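Long-range contacts in HTH-type transcriptional regulator ascG (Escherichia coli, PDB 3BRQ), which represses the cryptic asc operon as a sequence-specific DNA-binding transcription regulator of the LacI family: residues V25-L30 against P85-V90; I81-R86 against I104-R109; H117-D122 against T256-E261. One frame throughout, in Å; residues are numbered along the deposited sequence.

Contact 1. Residues V25-L30 against P85-V90; sequences VVTNTL and PRFLSV. With SO4 (sulfate ion), chain F.
P85 starts the run P85-V90 by laying its CA 4.0 Å from OG1 of T27, where the chain leaves strand 80-84, beside the neighbouring parallel strand 21-27. The contact lies at the C-terminal end of the parallel sheet of a periplasmic-binding-protein-like fold, the place where relatives of this family take up their effectors, and here it holds a sulfate, probably from the crystallisation liquor. R86 follows and gives the largest share of this segment's side of the contact. Its CG is anti to the backbone N (chi1 176°), and the chain bends further out at chi3. The guanidinium meets T29 tip to tip: CG2 of T29 sits over one face toward its rim, 3.3 Å from NH1. The threonine hydroxyl is bonded to the carbonyl of Y31. Along the guanidinium edge, NE donates almost straight to sulfate O2 over 3.1 Å (174°), while NH2 gives a more bent bond of 2.9 Å to O3. Two N-H groups thus grip the anion from one arginine, with the methyl of T29 against the flat group. An alanine here would probably leave sulfate O2 and O3 without these two donors and take away the flat group against which the T29 methyl packs. F87 turns its ring under the arginine, with R86 CG 3.9 Å above the ring centre, and presents its edge to the first strand. T27 and F87 cross at about a right angle, CG2 of T27 lying 3.7 Å from CE2 of F87. The hydroxyl of T27 is hydrogen-bonded to E66, whose OE2 also receives the backbone N-H groups of R86 and F87. At L88 the N-H is bonded to OE1 of the same E66, and S89 OG then caps a backbone N at the start of helix 90-98.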
# COMPACT_ATOMS: atom_id res chain seq x y z
N VAL B 25 -2.19 -10.35 13.90
CA VAL B 25 -3.06 -11.14 12.99
C VAL B 25 -3.80 -10.09 12.14
O VAL B 25 -4.46 -9.22 12.70
CB VAL B 25 -4.13 -12.01 13.74
CG1 VAL B 25 -5.08 -12.68 12.72
CG2 VAL B 25 -3.48 -13.09 14.50
N VAL B 26 -3.69 -10.16 10.82
CA VAL B 26 -4.29 -9.19 9.91
C VAL B 26 -4.86 -9.96 8.71
O VAL B 26 -4.22 -10.86 8.16
CB VAL B 26 -3.31 -8.12 9.43
CG1 VAL B 26 -3.96 -7.16 8.44
CG2 VAL B 26 -2.73 -7.35 10.62
N THR B 27 -6.13 -9.66 8.39
CA THR B 27 -6.85 -10.28 7.28
C THR B 27 -6.21 -9.91 5.92
O THR B 27 -5.75 -8.77 5.71
CB THR B 27 -8.39 -9.92 7.36
OG1 THR B 27 -8.86 -10.23 8.69
CG2 THR B 27 -9.21 -10.79 6.45
N ASN B 28 -6.23 -10.85 4.99
CA ASN B 28 -5.69 -10.67 3.65
C ASN B 28 -6.73 -9.96 2.74
O ASN B 28 -7.31 -10.55 1.82
CB ASN B 28 -5.29 -12.04 3.08
CG ASN B 28 -4.63 -11.94 1.71
OD1 ASN B 28 -3.76 -11.14 1.50
ND2 ASN B 28 -5.08 -12.76 0.77
N THR B 29 -6.97 -8.69 3.01
CA THR B 29 -7.90 -7.94 2.20
C THR B 29 -7.11 -6.96 1.38
O THR B 29 -5.97 -6.63 1.71
CB THR B 29 -8.94 -7.23 3.04
OG1 THR B 29 -8.29 -6.46 4.05
CG2 THR B 29 -9.90 -8.28 3.71
N LEU B 30 -7.69 -6.53 0.27
CA LEU B 30 -6.94 -5.68 -0.66
C LEU B 30 -6.86 -4.28 -0.04
O LEU B 30 -5.84 -3.60 -0.15
CB LEU B 30 -7.66 -5.63 -2.02
CG LEU B 30 -7.02 -4.68 -3.02
CD1 LEU B 30 -5.61 -5.15 -3.51
CD2 LEU B 30 -7.96 -4.48 -4.19
N PRO B 85 -9.19 -7.65 12.83
CA PRO B 85 -10.06 -8.55 12.12
C PRO B 85 -11.09 -7.82 11.24
O PRO B 85 -11.67 -6.77 11.64
CB PRO B 85 -10.79 -9.27 13.28
CG PRO B 85 -10.93 -8.25 14.29
CD PRO B 85 -9.81 -7.23 14.09
N ARG B 86 -11.35 -8.38 10.04
CA ARG B 86 -12.47 -7.91 9.25
C ARG B 86 -13.68 -8.71 9.69
O ARG B 86 -14.74 -8.11 9.92
CB ARG B 86 -12.27 -8.11 7.73
CG ARG B 86 -13.53 -7.69 6.93
CD ARG B 86 -13.32 -7.41 5.49
NE ARG B 86 -12.54 -6.19 5.22
CZ ARG B 86 -12.21 -5.83 4.00
NH1 ARG B 86 -12.66 -6.62 3.02
NH2 ARG B 86 -11.49 -4.72 3.74
N PHE B 87 -13.55 -10.04 9.83
CA PHE B 87 -14.74 -10.92 9.91
C PHE B 87 -15.27 -11.28 11.31
O PHE B 87 -16.50 -11.45 11.48
CB PHE B 87 -14.55 -12.18 9.05
CG PHE B 87 -14.32 -11.88 7.59
CD1 PHE B 87 -15.42 -11.63 6.72
CD2 PHE B 87 -13.03 -11.75 7.09
CE1 PHE B 87 -15.22 -11.32 5.39
CE2 PHE B 87 -12.81 -11.43 5.74
CZ PHE B 87 -13.86 -11.21 4.89
N LEU B 88 -14.40 -11.45 12.30
CA LEU B 88 -14.87 -11.86 13.64
C LEU B 88 -15.87 -10.85 14.19
O LEU B 88 -15.65 -9.67 14.05
CB LEU B 88 -13.73 -12.04 14.62
CG LEU B 88 -12.84 -13.29 14.45
CD1 LEU B 88 -11.45 -13.06 15.08
CD2 LEU B 88 -13.50 -14.51 15.08
N SER B 89 -16.96 -11.33 14.78
CA SER B 89 -17.92 -10.42 15.42
C SER B 89 -17.29 -9.93 16.71
O SER B 89 -16.41 -10.57 17.28
CB SER B 89 -19.20 -11.15 15.75
OG SER B 89 -18.94 -12.07 16.76
N VAL B 90 -17.71 -8.76 17.17
CA VAL B 90 -17.36 -8.27 18.53
C VAL B 90 -17.41 -9.34 19.65
O VAL B 90 -16.43 -9.53 20.41
CB VAL B 90 -18.20 -6.98 18.83
CG1 VAL B 90 -18.51 -6.77 20.31
CG2 VAL B 90 -17.44 -5.78 18.25
S SO4 F . -11.68 -3.17 7.34
O1 SO4 F . -12.64 -2.49 8.15
O2 SO4 F . -11.64 -4.60 7.73
O3 SO4 F . -11.90 -2.90 5.94
O4 SO4 F . -10.41 -2.50 7.57

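Contact 2. Residues I81-R86 against I104-R109; sequences IMIYPR and IMVLNR. With SO4 (sulfate ion), chain F.
Y84 lies across L107 and N108. Its ring crosses the leucine obliquely, with CD2 of Y84 4.0 Å from CD2 of L107, and CE1 of Y84 comes 3.6 Å from CB of N108, whose amide plane stands 83° from the ring. Y84 CG is anti to the backbone N (chi1 174°), and farther along the side chain OH donates a 2.6 Å bond to sulfate O4. N108 ND2 is held by H123. The same CD2 of L107 also meets SE of M82, on the sheet face covered by helix 255-270. On the other face, I83 CG2 packs between CG2 of I104 and CB of V106, under helices 63-75 and 90-98. Strands 81-84 and 104-107 are parallel neighbours, joined by helix 90-98 in a beta-alpha-beta crossover, their axes 27° apart. Their ladder runs M105 N to I81 O (2.8 Å), I83 N to M105 O, and L107 N to I83 O. Beyond it P85 stands at about a right angle to V106, CD to CG2 at 3.8 Å. R109, bent at chi2 and chi3, runs slantwise past P85, and its NH1 donates to P85 O over 3.1 Å from above the carbonyl plane, while also bonding L88 O.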
# COMPACT_ATOMS: atom_id res chain seq x y z
N ILE B 81 -0.98 -10.59 21.73
CA ILE B 81 -1.51 -10.57 20.36
C ILE B 81 -2.23 -9.24 20.04
O ILE B 81 -3.00 -8.73 20.87
CB ILE B 81 -2.46 -11.77 20.13
CG1 ILE B 81 -1.76 -13.09 20.51
CG2 ILE B 81 -3.01 -11.84 18.65
CD1 ILE B 81 -0.80 -13.53 19.39
N MSE B 82 -1.98 -8.68 18.87
CA MSE B 82 -2.86 -7.61 18.34
C MSE B 82 -3.66 -8.23 17.22
O MSE B 82 -3.08 -8.66 16.23
CB MSE B 82 -2.06 -6.43 17.78
CG MSE B 82 -3.01 -5.29 17.22
SE MSE B 82 -2.22 -4.21 15.83
CE MSE B 82 -2.36 -5.57 14.38
N ILE B 83 -5.00 -8.27 17.35
CA ILE B 83 -5.81 -8.77 16.23
C ILE B 83 -6.42 -7.58 15.46
O ILE B 83 -7.00 -6.69 16.05
CB ILE B 83 -6.85 -9.83 16.69
CG1 ILE B 83 -7.90 -10.16 15.61
CG2 ILE B 83 -7.63 -9.38 17.90
CD1 ILE B 83 -7.33 -11.08 14.49
N TYR B 84 -6.20 -7.51 14.14
CA TYR B 84 -6.98 -6.59 13.31
C TYR B 84 -7.95 -7.37 12.37
O TYR B 84 -7.58 -7.76 11.28
CB TYR B 84 -6.01 -5.64 12.60
CG TYR B 84 -6.61 -4.70 11.57
CD1 TYR B 84 -7.99 -4.47 11.49
CD2 TYR B 84 -5.76 -4.04 10.66
CE1 TYR B 84 -8.52 -3.64 10.51
CE2 TYR B 84 -6.27 -3.18 9.72
CZ TYR B 84 -7.65 -2.97 9.67
OH TYR B 84 -8.12 -2.12 8.70
N PRO B 85 -9.19 -7.65 12.83
CA PRO B 85 -10.06 -8.55 12.12
C PRO B 85 -11.09 -7.82 11.24
O PRO B 85 -11.67 -6.77 11.64
CB PRO B 85 -10.79 -9.27 13.28
CG PRO B 85 -10.93 -8.25 14.29
CD PRO B 85 -9.81 -7.23 14.09
N ARG B 86 -11.35 -8.38 10.04
CA ARG B 86 -12.47 -7.91 9.25
C ARG B 86 -13.68 -8.71 9.69
O ARG B 86 -14.74 -8.11 9.92
CB ARG B 86 -12.27 -8.11 7.73
CG ARG B 86 -13.53 -7.69 6.93
CD ARG B 86 -13.32 -7.41 5.49
NE ARG B 86 -12.54 -6.19 5.22
CZ ARG B 86 -12.21 -5.83 4.00
NH1 ARG B 86 -12.66 -6.62 3.02
NH2 ARG B 86 -11.49 -4.72 3.74
N ILE B 104 -4.35 -9.92 24.83
CA ILE B 104 -4.87 -9.85 23.44
C ILE B 104 -5.61 -8.54 23.26
O ILE B 104 -6.50 -8.20 24.06
CB ILE B 104 -5.80 -11.03 23.05
CG1 ILE B 104 -5.06 -12.35 23.22
CG2 ILE B 104 -6.32 -10.87 21.56
CD1 ILE B 104 -5.94 -13.57 23.12
N MSE B 105 -5.23 -7.76 22.26
CA MSE B 105 -5.94 -6.52 22.00
C MSE B 105 -6.43 -6.45 20.56
O MSE B 105 -5.80 -7.05 19.68
CB MSE B 105 -5.04 -5.33 22.35
CG MSE B 105 -4.98 -5.15 23.90
SE MSE B 105 -4.05 -3.57 24.47
CE MSE B 105 -5.26 -2.18 23.99
N VAL B 106 -7.50 -5.68 20.33
CA VAL B 106 -8.15 -5.58 19.03
C VAL B 106 -8.02 -4.15 18.50
O VAL B 106 -8.17 -3.20 19.25
CB VAL B 106 -9.68 -6.04 19.08
CG1 VAL B 106 -10.46 -5.14 19.96
CG2 VAL B 106 -10.32 -6.06 17.68
N LEU B 107 -7.64 -4.04 17.23
CA LEU B 107 -7.57 -2.79 16.48
C LEU B 107 -8.78 -2.66 15.54
O LEU B 107 -9.12 -3.61 14.79
CB LEU B 107 -6.27 -2.81 15.63
CG LEU B 107 -5.95 -1.55 14.81
CD1 LEU B 107 -5.55 -0.38 15.78
CD2 LEU B 107 -4.79 -1.83 13.84
N ASN B 108 -9.40 -1.47 15.52
CA ASN B 108 -10.43 -1.12 14.51
C ASN B 108 -11.82 -1.64 14.84
O ASN B 108 -12.73 -1.57 13.99
CB ASN B 108 -10.03 -1.53 13.06
CG ASN B 108 -10.77 -0.70 11.97
OD1 ASN B 108 -11.24 -1.24 10.95
ND2 ASN B 108 -10.87 0.59 12.17
N ARG B 109 -12.01 -2.20 16.04
CA ARG B 109 -13.34 -2.70 16.45
C ARG B 109 -13.52 -2.33 17.93
O ARG B 109 -12.58 -2.42 18.73
CB ARG B 109 -13.46 -4.23 16.27
CG ARG B 109 -12.82 -4.85 14.98
CD ARG B 109 -13.63 -4.59 13.65
NE ARG B 109 -14.96 -5.13 13.87
CZ ARG B 109 -15.29 -6.40 13.66
NH1 ARG B 109 -14.42 -7.21 13.06
NH2 ARG B 109 -16.54 -6.84 13.95
S SO4 F . -11.68 -3.17 7.34
O1 SO4 F . -12.64 -2.49 8.15
O2 SO4 F . -11.64 -4.60 7.73
O3 SO4 F . -11.90 -2.90 5.94
O4 SO4 F . -10.41 -2.50 7.57

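Contact 3. Residues H117-D122 against T256-E261; sequences HSVWCD and TEMIQE
V119 is the first residue of H117-D122 to meet the helix, and it presents both methyls. CG1, anti to the backbone N (chi1 175°), comes 3.5 Å from the backbone carbonyl O of M258 and also lies 4.2 Å from CG of that selenomethionine. The V119 and M258 side chains lie alongside, pointing opposite ways. CG2 meets another part of the helix, 3.9 Å from CG of E261. That glutamate touches with its methylene alone: its chain bends at chi2, and OE2 forms a salt bridge with R265, one turn on along the helix. The backbone of V119 is bonded to V106 of the neighbouring strand 104-107 and to N108 just after it, which ties this residue into the sheet, and F281 touches both V119 and M258. W120 sends its CB away from the helix, and its main chain makes the approach: its carbonyl carbon lies 3.9 Å from CE of M258. C121 turns back toward the helix, and its CB meets SE of M258 at 3.8 Å. CE of the same residue lies 3.8 Å from C121 N, so the end of the selenomethionine, bent at chi3, rests against the chain between W120 and C121. D122 then leaves the helix and caps helix 123-136, its OD1 bonded to the backbone N of Q125. The contact is all van der Waals packing, carried by V119, C121, M258 and the CG of E261; L107 of strand 104-107 also packs on M258. Thus helix 255-270, which comes from much later in the chain, covers one face at the outermost strand of the N-terminal parallel sheet, as is characteristic of the periplasmic-binding-protein-like core of LacI-family repressors, in which the chain crosses between its two lobes.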
# COMPACT_ATOMS: atom_id res chain seq x y z
N HIS B 117 -9.46 -3.45 26.02
CA HIS B 117 -8.64 -4.19 25.05
C HIS B 117 -8.82 -3.69 23.62
O HIS B 117 -8.24 -4.27 22.71
CB HIS B 117 -8.97 -5.70 25.09
CG HIS B 117 -8.67 -6.38 26.40
ND1 HIS B 117 -9.08 -5.89 27.63
CD2 HIS B 117 -8.00 -7.53 26.67
CE1 HIS B 117 -8.66 -6.69 28.59
NE2 HIS B 117 -8.03 -7.71 28.03
N SER B 118 -9.60 -2.63 23.38
CA SER B 118 -9.67 -2.07 22.01
C SER B 118 -9.06 -0.71 21.75
O SER B 118 -9.06 0.18 22.62
CB SER B 118 -11.04 -2.15 21.37
OG SER B 118 -12.05 -1.84 22.27
N VAL B 119 -8.45 -0.60 20.57
CA VAL B 119 -8.04 0.68 20.07
C VAL B 119 -8.86 0.91 18.79
O VAL B 119 -8.71 0.19 17.79
CB VAL B 119 -6.51 0.78 19.87
CG1 VAL B 119 -6.14 2.09 19.23
CG2 VAL B 119 -5.79 0.70 21.23
N TRP B 120 -9.70 1.94 18.82
CA TRP B 120 -10.62 2.13 17.75
C TRP B 120 -10.83 3.59 17.35
O TRP B 120 -10.61 4.51 18.14
CB TRP B 120 -11.91 1.39 18.11
CG TRP B 120 -13.03 2.23 18.53
CD1 TRP B 120 -13.11 3.02 19.63
CD2 TRP B 120 -14.27 2.35 17.85
NE1 TRP B 120 -14.33 3.66 19.67
CE2 TRP B 120 -15.06 3.26 18.59
CE3 TRP B 120 -14.79 1.77 16.69
CZ2 TRP B 120 -16.36 3.61 18.20
CZ3 TRP B 120 -16.08 2.10 16.31
CH2 TRP B 120 -16.85 3.02 17.05
N CYS B 121 -11.23 3.79 16.10
CA CYS B 121 -11.48 5.10 15.54
C CYS B 121 -12.94 5.08 15.16
O CYS B 121 -13.44 4.08 14.65
CB CYS B 121 -10.62 5.33 14.29
SG CYS B 121 -11.00 6.89 13.48
N ASP B 122 -13.64 6.14 15.48
CA ASP B 122 -15.08 6.16 15.23
C ASP B 122 -15.27 6.57 13.77
O ASP B 122 -15.47 7.72 13.49
CB ASP B 122 -15.79 7.16 16.16
CG ASP B 122 -17.29 7.00 16.13
OD1 ASP B 122 -17.84 6.51 15.12
OD2 ASP B 122 -17.93 7.38 17.14
N THR B 256 -0.80 6.16 12.93
CA THR B 256 0.42 6.16 13.73
C THR B 256 0.18 6.19 15.24
O THR B 256 0.70 5.36 16.03
CB THR B 256 1.28 7.39 13.36
OG1 THR B 256 1.81 7.19 12.06
CG2 THR B 256 2.40 7.58 14.35
N GLU B 257 -0.62 7.16 15.64
CA GLU B 257 -1.08 7.24 17.02
C GLU B 257 -1.77 5.99 17.44
O GLU B 257 -1.56 5.51 18.56
CB GLU B 257 -2.05 8.42 17.20
CG GLU B 257 -1.40 9.80 17.08
CD GLU B 257 -1.19 10.31 15.63
OE1 GLU B 257 -1.59 9.65 14.63
OE2 GLU B 257 -0.59 11.41 15.52
N MSE B 258 -2.63 5.46 16.57
CA MSE B 258 -3.43 4.31 16.95
C MSE B 258 -2.55 3.08 17.20
O MSE B 258 -2.84 2.30 18.11
CB MSE B 258 -4.47 3.99 15.87
CG MSE B 258 -5.78 4.78 16.06
SE MSE B 258 -6.89 4.58 14.51
CE MSE B 258 -7.70 2.98 15.08
N ILE B 259 -1.50 2.94 16.40
CA ILE B 259 -0.60 1.77 16.43
C ILE B 259 0.31 1.82 17.64
O ILE B 259 0.56 0.80 18.29
CB ILE B 259 0.20 1.64 15.11
CG1 ILE B 259 -0.75 1.25 14.00
CG2 ILE B 259 1.17 0.46 15.16
CD1 ILE B 259 -1.71 0.07 14.43
N GLN B 260 0.77 3.03 17.95
CA GLN B 260 1.63 3.27 19.08
C GLN B 260 0.85 3.04 20.37
O GLN B 260 1.40 2.50 21.34
CB GLN B 260 2.17 4.68 19.04
CG GLN B 260 3.21 4.91 17.94
CD GLN B 260 3.63 6.37 17.86
OE1 GLN B 260 3.07 7.22 18.54
NE2 GLN B 260 4.63 6.67 17.00
N GLU B 261 -0.42 3.41 20.37
CA GLU B 261 -1.29 3.07 21.51
C GLU B 261 -1.45 1.58 21.74
O GLU B 261 -1.13 1.08 22.80
CB GLU B 261 -2.68 3.67 21.35
CG GLU B 261 -3.50 3.49 22.59
CD GLU B 261 -3.11 4.49 23.68
OE1 GLU B 261 -2.08 5.21 23.56
OE2 GLU B 261 -3.88 4.57 24.65

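All three contacts are buried and reach the same five-stranded parallel sheet, yet they use different parts of it. Contacts 1 and 2 share P85 and R86, lie about 8 Å apart by their centres, and both touch the sulfate; V25 O and Y84 N join the neighbouring strands by a probable hydrogen bond. Contact 2 is the strand-to-strand core, held by a backbone ladder with apolar side chains on both faces. Contact 1, where the strands run out into loops, combines threonine methyl packing with polar groups whose bonds go to the sulfate and to E66. Contact 3, next to contact 2 through N108 N and V119 O, is apolar packing of a helix on the edge strand, without the ladder or the anion.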